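Local coordinates for protein ammonium transporter (Kuenenia stuttgartiensis, PDB 6EU6) that probably senses external ammonium as the transporter-like membrane domain of a trimeric protein linked to a histidine kinase, at residues Phe270-Ala275 and Leu302-Glu307; Phe27-Thr32 and Thr213-Phe218; Met244-Ala249 and Ala275-Ile280. All coordinates share one frame; numbering follows the deposited sequence.

Contact 1 of 3, residues Phe270-Ala275 and Leu302-Glu307; sequences FTAILA and LAIIAE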
ATOM      1  N   PHE A 270      -3.701  -8.417 -18.222  1.00 28.10           N
ATOM      2  CA  PHE A 270      -3.887  -7.218 -17.386  1.00 26.65           C
ATOM      3  C   PHE A 270      -5.031  -6.392 -17.870  1.00 25.80           C
ATOM      4  O   PHE A 270      -5.890  -5.950 -17.084  1.00 26.01           O
ATOM      5  CB  PHE A 270      -2.640  -6.282 -17.417  1.00 28.67           C
ATOM      6  CG  PHE A 270      -1.338  -6.915 -16.920  1.00 29.54           C
ATOM      7  CD1 PHE A 270      -1.287  -7.648 -15.795  1.00 32.19           C
ATOM      8  CD2 PHE A 270      -0.161  -6.656 -17.560  1.00 36.96           C
ATOM      9  CE1 PHE A 270      -0.120  -8.240 -15.331  1.00 33.21           C
ATOM     10  CE2 PHE A 270       1.017  -7.229 -17.113  1.00 38.68           C
ATOM     11  CZ  PHE A 270       1.034  -7.994 -15.974  1.00 35.01           C
ATOM     12  N   THR A 271      -5.084  -6.177 -19.188  1.00 25.92           N
ATOM     13  CA  THR A 271      -6.196  -5.409 -19.781  1.00 25.84           C
ATOM     14  C   THR A 271      -7.530  -5.954 -19.303  1.00 26.43           C
ATOM     15  O   THR A 271      -8.423  -5.223 -18.961  1.00 25.43           O
ATOM     16  CB  THR A 271      -6.099  -5.407 -21.323  1.00 29.38           C
ATOM     17  OG1 THR A 271      -4.902  -4.768 -21.685  1.00 30.18           O
ATOM     18  CG2 THR A 271      -7.260  -4.682 -21.975  1.00 32.89           C
ATOM     19  N   ALA A 272      -7.689  -7.269 -19.356  1.00 25.82           N
ATOM     20  CA  ALA A 272      -8.937  -7.833 -19.034  1.00 27.44           C
ATOM     21  C   ALA A 272      -9.315  -7.642 -17.536  1.00 27.32           C
ATOM     22  O   ALA A 272     -10.470  -7.381 -17.225  1.00 26.06           O
ATOM     23  CB  ALA A 272      -8.927  -9.295 -19.427  1.00 28.64           C
ATOM     24  N   ILE A 273      -8.326  -7.852 -16.626  1.00 26.95           N
ATOM     25  CA  ILE A 273      -8.524  -7.680 -15.216  1.00 27.30           C
ATOM     26  C   ILE A 273      -8.986  -6.255 -14.935  1.00 24.65           C
ATOM     27  O   ILE A 273      -9.995  -6.050 -14.284  1.00 24.15           O
ATOM     28  CB  ILE A 273      -7.241  -8.050 -14.429  1.00 26.80           C
ATOM     29  CG1 ILE A 273      -7.061  -9.576 -14.557  1.00 28.33           C
ATOM     30  CG2 ILE A 273      -7.430  -7.631 -12.991  1.00 27.28           C
ATOM     31  CD1 ILE A 273      -5.711 -10.074 -14.117  1.00 27.34           C
ATOM     32  N   LEU A 274      -8.242  -5.286 -15.453  1.00 25.72           N
ATOM     33  CA  LEU A 274      -8.583  -3.922 -15.183  1.00 25.50           C
ATOM     34  C   LEU A 274      -9.951  -3.519 -15.796  1.00 26.18           C
ATOM     35  O   LEU A 274     -10.701  -2.762 -15.178  1.00 24.56           O
ATOM     36  CB  LEU A 274      -7.477  -2.996 -15.670  1.00 23.63           C
ATOM     37  CG  LEU A 274      -6.074  -3.068 -15.129  1.00 26.34           C
ATOM     38  CD1 LEU A 274      -5.346  -1.795 -15.613  1.00 30.39           C
ATOM     39  CD2 LEU A 274      -6.097  -3.130 -13.647  1.00 29.36           C
ATOM     40  N   ALA A 275     -10.239  -4.012 -17.010  1.00 25.75           N
ATOM     41  CA  ALA A 275     -11.552  -3.777 -17.634  1.00 25.69           C
ATOM     42  C   ALA A 275     -12.687  -4.341 -16.813  1.00 27.50           C
ATOM     43  O   ALA A 275     -13.721  -3.721 -16.655  1.00 25.94           O
ATOM     44  CB  ALA A 275     -11.614  -4.317 -19.052  1.00 26.04           C
ATOM     45  N   LEU A 302     -14.575  -9.136 -24.000  1.00 28.62           N
ATOM     46  CA  LEU A 302     -14.895  -8.037 -24.899  1.00 29.42           C
ATOM     47  C   LEU A 302     -13.797  -6.979 -24.873  1.00 34.63           C
ATOM     48  O   LEU A 302     -13.528  -6.282 -25.898  1.00 31.07           O
ATOM     49  CB  LEU A 302     -16.216  -7.387 -24.564  1.00 31.68           C
ATOM     50  CG  LEU A 302     -17.460  -8.260 -24.780  1.00 34.21           C
ATOM     51  CD1 LEU A 302     -18.719  -7.499 -24.418  1.00 35.66           C
ATOM     52  CD2 LEU A 302     -17.516  -8.587 -26.239  1.00 35.70           C
ATOM     53  N   ALA A 303     -13.150  -6.825 -23.719  1.00 31.92           N
ATOM     54  CA  ALA A 303     -12.118  -5.786 -23.616  1.00 31.75           C
ATOM     55  C   ALA A 303     -10.866  -6.156 -24.433  1.00 28.91           C
ATOM     56  O   ALA A 303     -10.223  -5.296 -25.033  1.00 29.62           O
ATOM     57  CB  ALA A 303     -11.757  -5.526 -22.170  1.00 33.25           C
ATOM     58  N   ILE A 304     -10.543  -7.448 -24.468  1.00 27.57           N
ATOM     59  CA  ILE A 304      -9.418  -7.934 -25.220  1.00 32.22           C
ATOM     60  C   ILE A 304      -9.733  -7.812 -26.734  1.00 31.44           C
ATOM     61  O   ILE A 304      -8.827  -7.457 -27.486  1.00 32.37           O
ATOM     62  CB  ILE A 304      -9.115  -9.401 -24.867  1.00 34.00           C
ATOM     63  CG1 ILE A 304      -8.528  -9.464 -23.453  1.00 41.13           C
ATOM     64  CG2 ILE A 304      -8.142 -10.032 -25.860  1.00 34.46           C
ATOM     65  CD1 ILE A 304      -8.446 -10.899 -22.950  1.00 38.70           C
ATOM     66  N   ILE A 305     -10.999  -8.060 -27.123  1.00 31.83           N
ATOM     67  CA  ILE A 305     -11.370  -7.937 -28.522  1.00 31.31           C
ATOM     68  C   ILE A 305     -11.203  -6.475 -28.894  1.00 30.06           C
ATOM     69  O   ILE A 305     -10.610  -6.113 -29.928  1.00 32.45           O
ATOM     70  CB  ILE A 305     -12.784  -8.445 -28.758  1.00 33.70           C
ATOM     71  CG1 ILE A 305     -12.768  -9.983 -28.629  1.00 36.68           C
ATOM     72  CG2 ILE A 305     -13.316  -7.993 -30.145  1.00 35.59           C
ATOM     73  CD1 ILE A 305     -14.130 -10.610 -28.442  1.00 35.96           C
ATOM     74  N   ALA A 306     -11.755  -5.614 -28.056  1.00 30.22           N
ATOM     75  CA  ALA A 306     -11.622  -4.193 -28.243  1.00 28.97           C
ATOM     76  C   ALA A 306     -10.216  -3.685 -28.309  1.00 29.28           C
ATOM     77  O   ALA A 306      -9.880  -2.846 -29.171  1.00 28.89           O
ATOM     78  CB  ALA A 306     -12.424  -3.427 -27.234  1.00 28.99           C
ATOM     79  N   GLU A 307      -9.360  -4.186 -27.432  1.00 27.98           N
ATOM     80  CA  GLU A 307      -7.991  -3.738 -27.431  1.00 27.61           C
ATOM     81  C   GLU A 307      -7.318  -4.011 -28.801  1.00 29.73           C
ATOM     82  O   GLU A 307      -6.635  -3.139 -29.347  1.00 30.25           O
ATOM     83  CB  GLU A 307      -7.247  -4.497 -26.351  1.00 28.94           C
ATOM     84  CG  GLU A 307      -5.767  -4.370 -26.343  1.00 33.45           C
ATOM     85  CD  GLU A 307      -5.105  -5.309 -25.295  1.00 38.61           C
ATOM     86  OE1 GLU A 307      -5.243  -6.557 -25.313  1.00 37.63           O
ATOM     87  OE2 GLU A 307      -4.451  -4.773 -24.394  1.00 36.20           O
TER
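Thr-271 and Glu-307 make the polar part of this contact between two helices packed inside the bundle. The hydroxyl OG1 of Thr-271 lies 2.7 Å from OE2 of Glu-307, within hydrogen-bonding reach, although the backbone O of Gly-267 competes for the same proton. Glu-307 can reach across because its CG stands anti to the backbone N (chi1 169°) and the chain runs on extended. The carboxylate is gripped further by serines: OE2 bonds to OG of Ser-321 and OE1 to OG of Ser-268, which would probably favour its charged form. An alanine in place of Glu-307 would probably leave the hydroxyls of Ser-268 and Ser-321 without their carboxylate mate and Thr-271 with one acceptor fewer.

The pair illustrates close packing of transmembrane helices through small residues, here in the helical bundle of an Amt-family protein. The local axes approach to 8.7 Å at 125° between their N-to-C directions, and CA of Ala-272 comes within 5.9 Å of CA of Ala-303.

Apolar contacts fill the rest. The CB methyls of Ala-275 and Ala-303 meet at 3.3 Å, closer than two methyls normally sit. Beside them CD1 of Ile-304 reaches CB of Ala-272 at 3.9 Å, with CG1 close behind. Ala-253 of helix 234-261 packs against both Ala-272 and Ile-304.

Contact 2 of 3, residues Phe27-Thr32 and Thr213-Phe218; sequences FTSYET and TFFLWF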
ATOM      1  N   PHE A  27      -1.413   3.398 -11.162  1.00 23.39           N
ATOM      2  CA  PHE A  27      -1.283   3.806 -12.522  1.00 23.66           C
ATOM      3  C   PHE A  27       0.167   4.115 -12.850  1.00 26.36           C
ATOM      4  O   PHE A  27       0.581   3.856 -13.943  1.00 24.99           O
ATOM      5  CB  PHE A  27      -2.112   5.086 -12.798  1.00 23.97           C
ATOM      6  CG  PHE A  27      -3.541   4.831 -12.880  1.00 26.08           C
ATOM      7  CD1 PHE A  27      -4.051   4.174 -13.999  1.00 36.25           C
ATOM      8  CD2 PHE A  27      -4.438   5.219 -11.863  1.00 26.59           C
ATOM      9  CE1 PHE A  27      -5.450   3.912 -14.083  1.00 43.01           C
ATOM     10  CE2 PHE A  27      -5.829   4.937 -11.951  1.00 30.74           C
ATOM     11  CZ  PHE A  27      -6.319   4.310 -13.059  1.00 36.70           C
ATOM     12  N   THR A  28       0.901   4.731 -11.922  1.00 24.75           N
ATOM     13  CA  THR A  28       2.314   5.053 -12.182  1.00 28.54           C
ATOM     14  C   THR A  28       3.099   3.734 -12.466  1.00 30.22           C
ATOM     15  O   THR A  28       3.801   3.610 -13.475  1.00 27.18           O
ATOM     16  CB  THR A  28       2.953   5.764 -10.988  1.00 31.66           C
ATOM     17  OG1 THR A  28       2.208   6.960 -10.676  1.00 30.79           O
ATOM     18  CG2 THR A  28       4.436   6.126 -11.361  1.00 35.07           C
ATOM     19  N   SER A  29       2.898   2.713 -11.617  1.00 28.30           N
ATOM     20  CA  SER A  29       3.636   1.445 -11.838  1.00 27.89           C
ATOM     21  C   SER A  29       3.204   0.766 -13.095  1.00 29.47           C
ATOM     22  O   SER A  29       4.039   0.199 -13.779  1.00 29.55           O
ATOM     23  CB  SER A  29       3.451   0.444 -10.719  1.00 31.49           C
ATOM     24  OG  SER A  29       3.609   1.152  -9.568  1.00 35.10           O
ATOM     25  N   TYR A  30       1.883   0.657 -13.281  1.00 27.83           N
ATOM     26  CA  TYR A  30       1.307  -0.006 -14.454  1.00 26.60           C
ATOM     27  C   TYR A  30       1.865   0.630 -15.752  1.00 29.16           C
ATOM     28  O   TYR A  30       2.385  -0.074 -16.651  1.00 25.12           O
ATOM     29  CB  TYR A  30      -0.203   0.136 -14.389  1.00 25.91           C
ATOM     30  CG  TYR A  30      -0.936  -0.757 -15.324  1.00 26.85           C
ATOM     31  CD1 TYR A  30      -1.182  -2.059 -14.968  1.00 31.60           C
ATOM     32  CD2 TYR A  30      -1.365  -0.296 -16.603  1.00 31.84           C
ATOM     33  CE1 TYR A  30      -1.921  -2.896 -15.762  1.00 33.98           C
ATOM     34  CE2 TYR A  30      -2.105  -1.140 -17.454  1.00 32.20           C
ATOM     35  CZ  TYR A  30      -2.358  -2.435 -17.028  1.00 36.26           C
ATOM     36  OH  TYR A  30      -3.015  -3.325 -17.797  1.00 37.63           O
ATOM     37  N   GLU A  31       1.731   1.961 -15.851  1.00 27.02           N
ATOM     38  CA  GLU A  31       2.176   2.613 -17.028  1.00 28.02           C
ATOM     39  C   GLU A  31       3.704   2.491 -17.227  1.00 30.27           C
ATOM     40  O   GLU A  31       4.127   2.326 -18.368  1.00 30.02           O
ATOM     41  CB  GLU A  31       1.752   4.089 -17.104  1.00 29.27           C
ATOM     42  CG  GLU A  31       0.242   4.287 -16.955  1.00 32.59           C
ATOM     43  CD  GLU A  31      -0.210   5.782 -16.899  1.00 39.53           C
ATOM     44  OE1 GLU A  31       0.675   6.665 -17.317  1.00 31.07           O
ATOM     45  OE2 GLU A  31      -1.441   6.010 -16.488  1.00 29.55           O
ATOM     46  N   THR A  32       4.497   2.622 -16.150  1.00 30.68           N
ATOM     47  CA  THR A  32       5.925   2.488 -16.235  1.00 29.12           C
ATOM     48  C   THR A  32       6.240   1.040 -16.704  1.00 35.45           C
ATOM     49  O   THR A  32       7.002   0.826 -17.630  1.00 33.09           O
ATOM     50  CB  THR A  32       6.560   2.772 -14.923  1.00 30.01           C
ATOM     51  OG1 THR A  32       6.257   4.079 -14.486  1.00 29.84           O
ATOM     52  CG2 THR A  32       8.123   2.620 -15.000  1.00 33.75           C
ATOM     53  N   THR A 213      -1.132  -3.684 -11.254  1.00 24.50           N
ATOM     54  CA  THR A 213      -2.466  -4.278 -11.288  1.00 24.10           C
ATOM     55  C   THR A 213      -2.940  -4.534  -9.875  1.00 24.38           C
ATOM     56  O   THR A 213      -4.052  -4.222  -9.531  1.00 22.48           O
ATOM     57  CB  THR A 213      -2.402  -5.594 -12.133  1.00 26.05           C
ATOM     58  OG1 THR A 213      -1.961  -5.266 -13.462  1.00 28.64           O
ATOM     59  CG2 THR A 213      -3.687  -6.262 -12.171  1.00 28.20           C
ATOM     60  N   PHE A 214      -2.094  -5.119  -9.017  1.00 27.25           N
ATOM     61  CA  PHE A 214      -2.500  -5.340  -7.635  1.00 26.41           C
ATOM     62  C   PHE A 214      -2.865  -4.073  -6.874  1.00 28.45           C
ATOM     63  O   PHE A 214      -3.840  -4.040  -6.106  1.00 27.50           O
ATOM     64  CB  PHE A 214      -1.449  -6.119  -6.868  1.00 27.31           C
ATOM     65  CG  PHE A 214      -1.497  -7.610  -7.049  1.00 26.14           C
ATOM     66  CD1 PHE A 214      -2.577  -8.372  -6.589  1.00 27.05           C
ATOM     67  CD2 PHE A 214      -0.390  -8.278  -7.594  1.00 30.52           C
ATOM     68  CE1 PHE A 214      -2.555  -9.792  -6.730  1.00 27.65           C
ATOM     69  CE2 PHE A 214      -0.389  -9.696  -7.715  1.00 31.90           C
ATOM     70  CZ  PHE A 214      -1.468 -10.403  -7.235  1.00 26.38           C
ATOM     71  N   PHE A 215      -2.086  -2.995  -7.052  1.00 29.30           N
ATOM     72  CA  PHE A 215      -2.410  -1.755  -6.412  1.00 26.69           C
ATOM     73  C   PHE A 215      -3.737  -1.202  -6.878  1.00 23.53           C
ATOM     74  O   PHE A 215      -4.503  -0.609  -6.106  1.00 26.90           O
ATOM     75  CB  PHE A 215      -1.405  -0.639  -6.744  1.00 28.88           C
ATOM     76  CG  PHE A 215      -0.169  -0.709  -5.957  1.00 35.01           C
ATOM     77  CD1 PHE A 215      -0.211  -0.536  -4.595  1.00 40.95           C
ATOM     78  CD2 PHE A 215       1.070  -0.859  -6.604  1.00 37.37           C
ATOM     79  CE1 PHE A 215       0.976  -0.583  -3.855  1.00 45.21           C
ATOM     80  CE2 PHE A 215       2.233  -0.936  -5.880  1.00 43.78           C
ATOM     81  CZ  PHE A 215       2.173  -0.836  -4.497  1.00 45.27           C
ATOM     82  N   LEU A 216      -3.961  -1.307  -8.187  1.00 26.10           N
ATOM     83  CA  LEU A 216      -5.199  -0.794  -8.760  1.00 24.92           C
ATOM     84  C   LEU A 216      -6.385  -1.538  -8.218  1.00 24.66           C
ATOM     85  O   LEU A 216      -7.414  -0.940  -7.866  1.00 23.80           O
ATOM     86  CB  LEU A 216      -5.152  -0.845 -10.283  1.00 25.79           C
ATOM     87  CG  LEU A 216      -4.176   0.194 -10.926  1.00 27.60           C
ATOM     88  CD1 LEU A 216      -4.047  -0.062 -12.434  1.00 26.92           C
ATOM     89  CD2 LEU A 216      -4.650   1.600 -10.714  1.00 29.26           C
ATOM     90  N   TRP A 217      -6.230  -2.851  -8.186  1.00 26.69           N
ATOM     91  CA  TRP A 217      -7.313  -3.753  -7.705  1.00 25.65           C
ATOM     92  C   TRP A 217      -7.648  -3.424  -6.210  1.00 25.54           C
ATOM     93  O   TRP A 217      -8.817  -3.236  -5.794  1.00 24.87           O
ATOM     94  CB  TRP A 217      -6.836  -5.173  -7.945  1.00 23.72           C
ATOM     95  CG  TRP A 217      -7.737  -6.372  -7.618  1.00 23.24           C
ATOM     96  CD1 TRP A 217      -8.768  -6.431  -6.747  1.00 23.13           C
ATOM     97  CD2 TRP A 217      -7.614  -7.670  -8.184  1.00 23.09           C
ATOM     98  NE1 TRP A 217      -9.263  -7.738  -6.680  1.00 25.79           N
ATOM     99  CE2 TRP A 217      -8.579  -8.502  -7.571  1.00 23.28           C
ATOM    100  CE3 TRP A 217      -6.746  -8.220  -9.097  1.00 26.84           C
ATOM    101  CZ2 TRP A 217      -8.717  -9.841  -7.871  1.00 27.62           C
ATOM    102  CZ3 TRP A 217      -6.868  -9.563  -9.403  1.00 28.04           C
ATOM    103  CH2 TRP A 217      -7.866 -10.360  -8.797  1.00 28.33           C
ATOM    104  N   PHE A 218      -6.604  -3.337  -5.393  1.00 27.53           N
ATOM    105  CA  PHE A 218      -6.726  -2.903  -4.013  1.00 27.72           C
ATOM    106  C   PHE A 218      -7.410  -1.573  -3.904  1.00 25.89           C
ATOM    107  O   PHE A 218      -8.373  -1.440  -3.202  1.00 28.78           O
ATOM    108  CB  PHE A 218      -5.351  -2.778  -3.403  1.00 27.81           C
ATOM    109  CG  PHE A 218      -5.348  -2.189  -2.062  1.00 28.71           C
ATOM    110  CD1 PHE A 218      -5.543  -2.993  -0.935  1.00 31.48           C
ATOM    111  CD2 PHE A 218      -5.057  -0.869  -1.893  1.00 33.84           C
ATOM    112  CE1 PHE A 218      -5.490  -2.451   0.334  1.00 31.41           C
ATOM    113  CE2 PHE A 218      -5.058  -0.274  -0.627  1.00 36.37           C
ATOM    114  CZ  PHE A 218      -5.272  -1.073   0.500  1.00 37.23           C
TER
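Leu-216 pushes its two methyl groups toward two aromatic rings of the opposing helix, and of all residues here it has the most surface buried. Its CD2 sits over the centre of the Phe-27 ring, 3.7 Å from the centroid and only 11° off the ring normal, a clear CH-pi contact in which the two side chains cross at about a right angle. The same methyl also lies 3.7 Å from the backbone N of Phe-27. The CB of Phe-27 leaves its helix away from the partner, yet the ring swings back far enough to offer a face to the leucine.

The second methyl, CD1 of Leu-216, approaches the other ring obliquely, 4.3 Å from CG of Tyr-30. The CB of Tyr-30 points toward the partner helix, and CG, anti to the backbone N (chi1 -166°), carries the ring out to Thr-213. There OG1 of Thr-213 lies at the ring edge, in its plane, 3.3 Å from CE1 of Tyr-30. That hydroxyl is bonded to the backbone O of Ala-209 on its own helix. No hydrogen bond joins the two segments, whose local axes make 149° between their N-to-C directions: near-antiparallel helices of the Amt bundle that meet through leucine methyls set against aromatic rings.

Around this core, Phe-270 and Leu-274 of helix 266-280 close on Tyr-30, while Thr-106 and Thr-109 of helix 93-114 flank Phe-27. Thr-28 packs on Phe-214 of the third subunit, and Phe-214 on Thr-28 of the second, which places the helix pair at the trimer interface.

Contact 3 of 3, residues Met244-Ala249 and Ala275-Ile280; sequences MAAASA and AGLVAI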
ATOM      1  N   MET A 244     -14.701 -10.335  -7.230  1.00 26.62           N
ATOM      2  CA  MET A 244     -15.128 -11.412  -8.092  1.00 26.53           C
ATOM      3  C   MET A 244     -15.145 -10.988  -9.553  1.00 27.07           C
ATOM      4  O   MET A 244     -14.882 -11.822 -10.412  1.00 25.83           O
ATOM      5  CB  MET A 244     -16.524 -11.970  -7.675  1.00 25.42           C
ATOM      6  CG  MET A 244     -16.578 -12.500  -6.272  1.00 30.36           C
ATOM      7  SD  MET A 244     -15.332 -13.733  -5.972  1.00 31.23           S
ATOM      8  CE  MET A 244     -15.698 -15.006  -7.199  1.00 33.56           C
ATOM      9  N   ALA A 245     -15.479  -9.724  -9.863  1.00 28.18           N
ATOM     10  CA  ALA A 245     -15.465  -9.272 -11.250  1.00 26.51           C
ATOM     11  C   ALA A 245     -14.021  -9.338 -11.774  1.00 26.30           C
ATOM     12  O   ALA A 245     -13.813  -9.818 -12.901  1.00 25.49           O
ATOM     13  CB  ALA A 245     -16.043  -7.860 -11.464  1.00 24.09           C
ATOM     14  N   ALA A 246     -13.035  -8.833 -11.001  1.00 26.97           N
ATOM     15  CA  ALA A 246     -11.627  -8.877 -11.399  1.00 26.11           C
ATOM     16  C   ALA A 246     -11.169 -10.325 -11.627  1.00 25.80           C
ATOM     17  O   ALA A 246     -10.526 -10.667 -12.656  1.00 25.07           O
ATOM     18  CB  ALA A 246     -10.732  -8.225 -10.376  1.00 25.41           C
ATOM     19  N   ALA A 247     -11.503 -11.178 -10.685  1.00 24.65           N
ATOM     20  CA  ALA A 247     -11.002 -12.550 -10.760  1.00 27.09           C
ATOM     21  C   ALA A 247     -11.627 -13.276 -11.972  1.00 27.72           C
ATOM     22  O   ALA A 247     -10.935 -13.929 -12.730  1.00 26.34           O
ATOM     23  CB  ALA A 247     -11.362 -13.267  -9.505  1.00 27.89           C
ATOM     24  N   SER A 248     -12.908 -13.078 -12.198  1.00 28.82           N
ATOM     25  CA  SER A 248     -13.583 -13.721 -13.341  1.00 32.89           C
ATOM     26  C   SER A 248     -13.074 -13.148 -14.627  1.00 30.32           C
ATOM     27  O   SER A 248     -12.937 -13.882 -15.582  1.00 27.21           O
ATOM     28  CB  SER A 248     -15.131 -13.602 -13.291  1.00 33.62           C
ATOM     29  OG  SER A 248     -15.481 -13.875 -11.935  1.00 43.94           O
ATOM     30  N   ALA A 249     -12.869 -11.824 -14.681  1.00 28.44           N
ATOM     31  CA  ALA A 249     -12.301 -11.234 -15.860  1.00 27.50           C
ATOM     32  C   ALA A 249     -10.944 -11.841 -16.210  1.00 30.75           C
ATOM     33  O   ALA A 249     -10.682 -12.179 -17.392  1.00 27.45           O
ATOM     34  CB  ALA A 249     -12.273  -9.700 -15.811  1.00 26.84           C
ATOM     35  N   ALA A 275     -10.239  -4.012 -17.010  1.00 25.75           N
ATOM     36  CA  ALA A 275     -11.552  -3.777 -17.634  1.00 25.69           C
ATOM     37  C   ALA A 275     -12.687  -4.341 -16.813  1.00 27.50           C
ATOM     38  O   ALA A 275     -13.721  -3.721 -16.655  1.00 25.94           O
ATOM     39  CB  ALA A 275     -11.614  -4.317 -19.052  1.00 26.04           C
ATOM     40  N   GLY A 276     -12.489  -5.488 -16.199  1.00 24.86           N
ATOM     41  CA  GLY A 276     -13.507  -5.993 -15.317  1.00 24.57           C
ATOM     42  C   GLY A 276     -13.744  -5.177 -14.080  1.00 24.01           C
ATOM     43  O   GLY A 276     -14.902  -5.017 -13.686  1.00 26.47           O
ATOM     44  N   LEU A 277     -12.646  -4.664 -13.492  1.00 25.89           N
ATOM     45  CA  LEU A 277     -12.736  -3.714 -12.447  1.00 25.09           C
ATOM     46  C   LEU A 277     -13.534  -2.466 -12.849  1.00 22.51           C
ATOM     47  O   LEU A 277     -14.415  -2.039 -12.120  1.00 25.36           O
ATOM     48  CB  LEU A 277     -11.380  -3.412 -11.860  1.00 23.80           C
ATOM     49  CG  LEU A 277     -10.795  -4.601 -11.027  1.00 25.80           C
ATOM     50  CD1 LEU A 277      -9.271  -4.549 -10.939  1.00 27.97           C
ATOM     51  CD2 LEU A 277     -11.399  -4.706  -9.627  1.00 26.15           C
ATOM     52  N   VAL A 278     -13.208  -1.922 -13.985  1.00 22.99           N
ATOM     53  CA  VAL A 278     -13.880  -0.722 -14.495  1.00 26.00           C
ATOM     54  C   VAL A 278     -15.372  -1.036 -14.626  1.00 25.87           C
ATOM     55  O   VAL A 278     -16.210  -0.316 -14.103  1.00 25.43           O
ATOM     56  CB  VAL A 278     -13.272  -0.249 -15.812  1.00 24.00           C
ATOM     57  CG1 VAL A 278     -14.219   0.737 -16.502  1.00 26.67           C
ATOM     58  CG2 VAL A 278     -11.892   0.416 -15.582  1.00 26.54           C
ATOM     59  N   ALA A 279     -15.699  -2.195 -15.186  1.00 25.38           N
ATOM     60  CA  ALA A 279     -17.087  -2.505 -15.453  1.00 26.68           C
ATOM     61  C   ALA A 279     -17.919  -2.651 -14.214  1.00 27.18           C
ATOM     62  O   ALA A 279     -19.063  -2.114 -14.127  1.00 25.24           O
ATOM     63  CB  ALA A 279     -17.208  -3.743 -16.318  1.00 26.63           C
ATOM     64  N   ILE A 280     -17.349  -3.326 -13.206  1.00 24.98           N
ATOM     65  CA  ILE A 280     -18.088  -3.571 -11.975  1.00 24.09           C
ATOM     66  C   ILE A 280     -18.289  -2.297 -11.144  1.00 27.67           C
ATOM     67  O   ILE A 280     -19.173  -2.233 -10.315  1.00 26.61           O
ATOM     68  CB  ILE A 280     -17.473  -4.701 -11.152  1.00 27.34           C
ATOM     69  CG1 ILE A 280     -18.489  -5.261 -10.205  1.00 26.46           C
ATOM     70  CG2 ILE A 280     -16.262  -4.191 -10.333  1.00 27.30           C
ATOM     71  CD1 ILE A 280     -19.619  -5.998 -10.886  1.00 30.93           C
TER
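Ala-245 and Ile-280, with Gly-276 one turn earlier, form the tight side of a near-antiparallel helix pair in the Amt transmembrane bundle, where small residues let backbones come close. The local axes approach to 7.9 Å at an angle of 145°, and CA of Ala-246 lies 5.2 Å from CA of Gly-276. CB of Ala-245 presses on CB of Ile-280 at 3.5 Å, closer than usual for two carbons. Ile-280 holds CG1 anti to the backbone N (chi1 -159°), and CG1 and CG2 lie equally near the same alanine methyl. The bare CA of Gly-276 receives CB of Ala-249 at 3.9 Å; the glycine has no side chain to hold the helices apart where this methyl comes in.

On the other flank the fit is easier. CG and CD2 of Leu-277 both lie 3.7 Å from CB of Ala-246, an ordinary van der Waals distance. Neither flank opens to solvent, since every touching residue is buried. Back on the tight side, CB of Ala-245 also lies 3.8 Å from O of Gly-276, the carbonyl oxygen that accepts the backbone N-H of Ile-280.

In the fold
Helix 266-280 ties the three contacts together: contacts 1 and 3 both use it and share Ala-275, and its residues Phe-270 and Leu-274 touch Tyr-30 of contact 2. The centres of contacts 1 and 3 lie 10 Å apart, and each is 15 Å from that of contact 2. Along the chain contact 2 closes first, joining helix 2-34 to helix 206-226 over 180 intervening residues; contacts 3 and 1 then interleave across helices 234-261, 266-280 and 289-312. Trp-217 links contact 2 to Ala-246 and Leu-277 of contact 3. All three also touch the second subunit, so packing within one bundle is continuous with the trimer interface.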